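Local coordinates for protein geranylgeranyl pyrophosphate synthase (Geoglobus acetivorans, PDB 5JFQ) that builds geranylgeranyl diphosphate, with some farnesyl diphosphate, by adding isopentenyl diphosphate units to dimethylallyl diphosphate, at residues 14-19 with 44-49; 21-26 with 69-74. All coordinates share one frame; numbering follows the deposited sequence.

Near the N terminus the chain forms helix 9-23, and both contacts start from it. Residues 14-19 come first, then 21-26, which runs off the end of that helix. The chain next runs through helices 30-36 and 38-42. At 44-49, a turn leading into helix 47-58, it returns to 14-19 and closes contact 1. It continues to 69-74 on helix 67-88, which closes contact 2 against 21-26. The segments alternate, so the two loops cross. Helices 47-58 and 67-88 are thus both tied to helix 9-23. The contacts also touch each other: a salt bridge joins R46 to E74, and I71 reaches the helix turn of V16.

Contact 1 of 2, residues 14-19 with 44-49; sequences KLVNEK and GKRLRP
N17 and R46 meet side chain to side chain, through the amide oxygen and the inner nitrogen of the guanidinium. R46 NE donates to N17 OD1 at 2.7 Å, with an N-H...O angle of 164°. The oxygen lies at the guanidinium edge, almost in its plane. The donor sits nearly in line with the amide C=O. The two flat groups are turned 66° apart, so they meet edge-on and do not stack. The R46 chain bends at the CB-CG bond (chi2 -76°), then runs on extended to NE, which points at N17. Over one face of the guanidinium, near its rim, sits G44 N.

V16, one residue earlier on the helix, packs beside this bond. Its CG1 lies 3.7 Å from R46 CD and also touches P49. Its CG2 approaches P49 CB at 3.6 Å. V16 and P49 cross at about a right angle, and both valine methyls rest against P49 CB.

R46 holds the N-cap position of helix 47-58. The run GKRLRP is part of the GGKRxRP motif of prenyl synthases, where K45 and R48 probably bind isopentenyl diphosphate. R46 NH1 forms a salt bridge with E74. The buried guanidinium is therefore gripped at two nitrogens, one by a neutral amide and one by a carboxylate. That probably fixes its rotation and offsets its charge.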
loop_
_atom_site.group_PDB
_atom_site.type_symbol
_atom_site.label_atom_id
_atom_site.label_comp_id
_atom_site.label_asym_id
_atom_site.label_seq_id
_atom_site.Cartn_x
_atom_site.Cartn_y
_atom_site.Cartn_z
ATOM N N LYS B 14 -12.079 -9.164 21.972
ATOM C CA LYS B 14 -11.276 -8.596 23.055
ATOM C C LYS B 14 -9.794 -8.865 22.842
ATOM O O LYS B 14 -8.958 -7.977 23.038
ATOM C CB LYS B 14 -11.714 -9.164 24.408
ATOM N N LEU B 15 -9.453 -10.093 22.459
ATOM C CA LEU B 15 -8.057 -10.434 22.217
ATOM C C LEU B 15 -7.480 -9.599 21.085
ATOM O O LEU B 15 -6.366 -9.070 21.187
ATOM C CB LEU B 15 -7.945 -11.915 21.887
ATOM C CG LEU B 15 -6.595 -12.279 21.289
ATOM C CD1 LEU B 15 -5.468 -11.950 22.266
ATOM C CD2 LEU B 15 -6.579 -13.755 20.909
ATOM N N VAL B 16 -8.244 -9.471 20.000
ATOM C CA VAL B 16 -7.792 -8.780 18.800
ATOM C C VAL B 16 -7.474 -7.320 19.097
ATOM O O VAL B 16 -6.470 -6.785 18.614
ATOM C CB VAL B 16 -8.862 -8.939 17.706
ATOM C CG1 VAL B 16 -8.730 -7.863 16.616
ATOM C CG2 VAL B 16 -8.794 -10.363 17.144
ATOM N N ASN B 17 -8.305 -6.654 19.904
ATOM C CA ASN B 17 -8.030 -5.254 20.228
ATOM C C ASN B 17 -6.840 -5.108 21.156
ATOM O O ASN B 17 -6.166 -4.071 21.137
ATOM C CB ASN B 17 -9.244 -4.598 20.873
ATOM C CG ASN B 17 -10.418 -4.597 19.976
ATOM O OD1 ASN B 17 -10.343 -4.137 18.838
ATOM N ND2 ASN B 17 -11.515 -5.146 20.458
ATOM N N GLU B 18 -6.598 -6.107 22.003
ATOM C CA GLU B 18 -5.411 -6.072 22.843
ATOM C C GLU B 18 -4.154 -6.194 21.994
ATOM O O GLU B 18 -3.193 -5.438 22.182
ATOM C CB GLU B 18 -5.491 -7.175 23.893
ATOM C CG GLU B 18 -6.603 -6.941 24.907
ATOM C CD GLU B 18 -6.873 -8.146 25.806
ATOM O OE1 GLU B 18 -7.976 -8.212 26.404
ATOM O OE2 GLU B 18 -5.979 -9.018 25.918
ATOM N N LYS B 19 -4.163 -7.107 21.023
ATOM C CA LYS B 19 -3.033 -7.226 20.110
ATOM C C LYS B 19 -2.904 -5.996 19.218
ATOM O O LYS B 19 -1.792 -5.534 18.943
ATOM C CB LYS B 19 -3.171 -8.493 19.269
ATOM C CG LYS B 19 -2.252 -9.596 19.727
ATOM C CD LYS B 19 -0.795 -9.240 19.444
ATOM C CE LYS B 19 0.182 -10.311 19.964
ATOM N NZ LYS B 19 1.576 -10.140 19.422
ATOM N N GLY B 44 -13.874 -0.847 15.236
ATOM C CA GLY B 44 -14.750 -1.634 14.395
ATOM C C GLY B 44 -15.182 -2.932 15.063
ATOM O O GLY B 44 -14.815 -3.260 16.192
ATOM N N LYS B 45 -15.991 -3.694 14.333
ATOM C CA LYS B 45 -16.473 -4.955 14.883
ATOM C C LYS B 45 -15.405 -6.047 14.860
ATOM O O LYS B 45 -15.567 -7.075 15.539
ATOM C CB LYS B 45 -17.732 -5.395 14.126
ATOM C CG LYS B 45 -18.936 -4.493 14.395
ATOM C CD LYS B 45 -20.270 -5.228 14.265
ATOM C CE LYS B 45 -21.097 -4.711 13.104
ATOM N NZ LYS B 45 -22.554 -4.907 13.352
ATOM N N ARG B 46 -14.311 -5.837 14.118
ATOM C CA ARG B 46 -13.189 -6.780 14.041
ATOM C C ARG B 46 -13.610 -8.120 13.451
ATOM O O ARG B 46 -13.094 -9.165 13.849
ATOM C CB ARG B 46 -12.544 -7.008 15.415
ATOM C CG ARG B 46 -12.229 -5.744 16.183
ATOM C CD ARG B 46 -11.012 -5.072 15.617
ATOM N NE ARG B 46 -10.784 -3.770 16.227
ATOM C CZ ARG B 46 -10.780 -2.630 15.556
ATOM N NH1 ARG B 46 -10.974 -2.636 14.247
ATOM N NH2 ARG B 46 -10.570 -1.487 16.190
ATOM N N LEU B 47 -14.546 -8.100 12.505
ATOM C CA LEU B 47 -15.146 -9.339 12.028
ATOM C C LEU B 47 -14.098 -10.289 11.461
ATOM O O LEU B 47 -13.965 -11.437 11.912
ATOM C CB LEU B 47 -16.197 -9.020 10.980
ATOM C CG LEU B 47 -17.184 -10.126 10.641
ATOM C CD1 LEU B 47 -17.636 -10.818 11.904
ATOM C CD2 LEU B 47 -18.373 -9.474 9.950
ATOM N N ARG B 48 -13.344 -9.818 10.463
ATOM C CA ARG B 48 -12.362 -10.668 9.786
ATOM C C ARG B 48 -11.311 -11.248 10.733
ATOM O O ARG B 48 -11.019 -12.453 10.630
ATOM C CB ARG B 48 -11.737 -9.870 8.636
ATOM C CG ARG B 48 -12.775 -9.214 7.743
ATOM C CD ARG B 48 -12.250 -7.967 7.043
ATOM N NE ARG B 48 -12.829 -7.840 5.706
ATOM C CZ ARG B 48 -13.925 -7.132 5.430
ATOM N NH1 ARG B 48 -14.535 -6.486 6.422
ATOM N NH2 ARG B 48 -14.401 -7.067 4.171
ATOM N N PRO B 49 -10.706 -10.481 11.651
ATOM C CA PRO B 49 -9.842 -11.110 12.666
ATOM C C PRO B 49 -10.492 -12.282 13.384
ATOM O O PRO B 49 -9.859 -13.335 13.555
ATOM C CB PRO B 49 -9.557 -9.954 13.636
ATOM C CG PRO B 49 -9.738 -8.730 12.842
ATOM C CD PRO B 49 -10.689 -9.012 11.745
#

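Contact 2 of 2, residues 21-26 with 69-74; sequences EELLKE and AAIAIE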
loop_
_atom_site.group_PDB
_atom_site.type_symbol
_atom_site.label_atom_id
_atom_site.label_comp_id
_atom_site.label_asym_id
_atom_site.label_seq_id
_atom_site.Cartn_x
_atom_site.Cartn_y
_atom_site.Cartn_z
ATOM N N GLU B 21 -3.654 -2.911 20.022
ATOM C CA GLU B 21 -2.998 -1.890 20.827
ATOM C C GLU B 21 -1.578 -2.264 21.198
ATOM O O GLU B 21 -0.821 -1.396 21.644
ATOM C CB GLU B 21 -3.813 -1.603 22.083
ATOM C CG GLU B 21 -4.627 -0.346 21.890
ATOM C CD GLU B 21 -5.764 -0.212 22.877
ATOM O OE1 GLU B 21 -5.690 -0.784 23.980
ATOM O OE2 GLU B 21 -6.766 0.457 22.508
ATOM N N GLU B 22 -1.188 -3.510 20.987
ATOM C CA GLU B 22 0.191 -3.897 21.236
ATOM C C GLU B 22 1.050 -3.788 19.980
ATOM O O GLU B 22 2.217 -3.393 20.059
ATOM C CB GLU B 22 0.227 -5.320 21.786
ATOM C CG GLU B 22 1.601 -5.896 21.916
ATOM C CD GLU B 22 1.542 -7.370 22.242
ATOM O OE1 GLU B 22 0.564 -7.782 22.912
ATOM O OE2 GLU B 22 2.450 -8.120 21.812
ATOM N N LEU B 23 0.484 -4.109 18.820
ATOM C CA LEU B 23 1.199 -4.064 17.557
ATOM C C LEU B 23 0.982 -2.777 16.767
ATOM O O LEU B 23 1.797 -2.462 15.895
ATOM C CB LEU B 23 0.778 -5.246 16.680
ATOM C CG LEU B 23 1.038 -6.643 17.229
ATOM C CD1 LEU B 23 0.304 -7.680 16.404
ATOM C CD2 LEU B 23 2.524 -6.910 17.195
ATOM N N LEU B 24 -0.088 -2.027 17.022
ATOM C CA LEU B 24 -0.311 -0.835 16.212
ATOM C C LEU B 24 -0.255 0.419 17.071
ATOM O O LEU B 24 -1.212 1.200 17.139
ATOM C CB LEU B 24 -1.636 -0.946 15.457
ATOM C CG LEU B 24 -1.581 -1.971 14.319
ATOM C CD1 LEU B 24 -2.978 -2.421 13.903
ATOM C CD2 LEU B 24 -0.779 -1.428 13.130
ATOM N N LYS B 25 0.882 0.628 17.714
ATOM C CA LYS B 25 1.030 1.770 18.590
ATOM C C LYS B 25 1.011 3.065 17.782
ATOM O O LYS B 25 1.279 3.079 16.578
ATOM C CB LYS B 25 2.330 1.654 19.378
ATOM C CG LYS B 25 2.125 1.439 20.843
ATOM C CD LYS B 25 2.150 -0.046 21.186
ATOM C CE LYS B 25 3.576 -0.577 21.190
ATOM N NZ LYS B 25 3.687 -1.954 21.744
ATOM N N GLU B 26 0.684 4.163 18.454
ATOM C CA GLU B 26 0.964 5.466 17.879
ATOM C C GLU B 26 2.428 5.805 18.108
ATOM O O GLU B 26 3.059 5.322 19.050
ATOM C CB GLU B 26 0.061 6.546 18.472
ATOM C CG GLU B 26 -1.397 6.396 18.082
ATOM C CD GLU B 26 -2.246 7.575 18.503
ATOM O OE1 GLU B 26 -1.839 8.728 18.231
ATOM O OE2 GLU B 26 -3.316 7.342 19.112
ATOM N N ALA B 69 -1.667 -12.887 11.621
ATOM C CA ALA B 69 -2.514 -12.853 10.437
ATOM C C ALA B 69 -3.882 -12.245 10.728
ATOM O O ALA B 69 -4.483 -11.610 9.849
ATOM C CB ALA B 69 -2.679 -14.255 9.884
ATOM N N ALA B 70 -4.408 -12.429 11.934
ATOM C CA ALA B 70 -5.662 -11.763 12.251
ATOM C C ALA B 70 -5.460 -10.253 12.309
ATOM O O ALA B 70 -6.219 -9.488 11.707
ATOM C CB ALA B 70 -6.236 -12.293 13.563
ATOM N N ILE B 71 -4.427 -9.805 13.017
ATOM C CA ILE B 71 -4.167 -8.375 13.061
ATOM C C ILE B 71 -3.816 -7.858 11.670
ATOM O O ILE B 71 -4.207 -6.743 11.300
ATOM C CB ILE B 71 -3.065 -8.083 14.099
ATOM C CG1 ILE B 71 -3.538 -8.544 15.478
ATOM C CG2 ILE B 71 -2.689 -6.601 14.133
ATOM C CD1 ILE B 71 -4.949 -8.079 15.815
ATOM N N ALA B 72 -3.119 -8.660 10.858
ATOM C CA ALA B 72 -2.694 -8.154 9.557
ATOM C C ALA B 72 -3.882 -7.908 8.647
ATOM O O ALA B 72 -3.945 -6.883 7.962
ATOM C CB ALA B 72 -1.713 -9.115 8.889
ATOM N N ILE B 73 -4.827 -8.837 8.625
ATOM C CA ILE B 73 -5.995 -8.675 7.777
ATOM C C ILE B 73 -6.858 -7.512 8.257
ATOM O O ILE B 73 -7.370 -6.732 7.442
ATOM C CB ILE B 73 -6.763 -9.999 7.718
ATOM C CG1 ILE B 73 -5.916 -11.002 6.940
ATOM C CG2 ILE B 73 -8.148 -9.791 7.115
ATOM C CD1 ILE B 73 -6.666 -12.208 6.506
ATOM N N GLU B 74 -7.014 -7.348 9.574
ATOM C CA GLU B 74 -7.758 -6.192 10.070
ATOM C C GLU B 74 -7.071 -4.901 9.670
ATOM O O GLU B 74 -7.732 -3.901 9.357
ATOM C CB GLU B 74 -7.911 -6.239 11.589
ATOM C CG GLU B 74 -8.671 -5.043 12.176
ATOM C CD GLU B 74 -10.165 -5.060 11.870
ATOM O OE1 GLU B 74 -10.645 -6.040 11.280
ATOM O OE2 GLU B 74 -10.864 -4.090 12.217
#
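I71 faces the end of helix 9-23, where it meets L23 and L24. Its CB lies 4.1 Å from L23 CD1. Two branches leave CB. CG2 is anti to the backbone N and reaches both leucines: it lies 3.9 Å from L23 CD1 and 4.2 Å from L24 CD1. CG1, on the other branch, passes 4.0 Å from the same L23 methyl. At its tip, CD1 turns back along helix 9-23 and packs on the carbonyl oxygen of V16. L23 meets I71 obliquely. L24 and I71 instead run past each other in opposite directions.

The protein has the all-helical fold of the trans-prenyltransferases. Here the first helix lies against helix 67-88, whose later residues include H77, which probably binds isopentenyl diphosphate, and the probable magnesium ligands D84 and D88. A third helix joins in: I122 of helix 105-123 touches both L23 and L24. The interface between the two segments is apolar, with no hydrogen bond across it.

Helix 9-23 ends at this point. L24 is the first residue to leave helical backbone angles. K25 then folds its side chain back, and its NZ donates to E22 O at 2.7 Å, in the carbonyl plane and on a lone pair. Further on, E26 forms a salt bridge with K41.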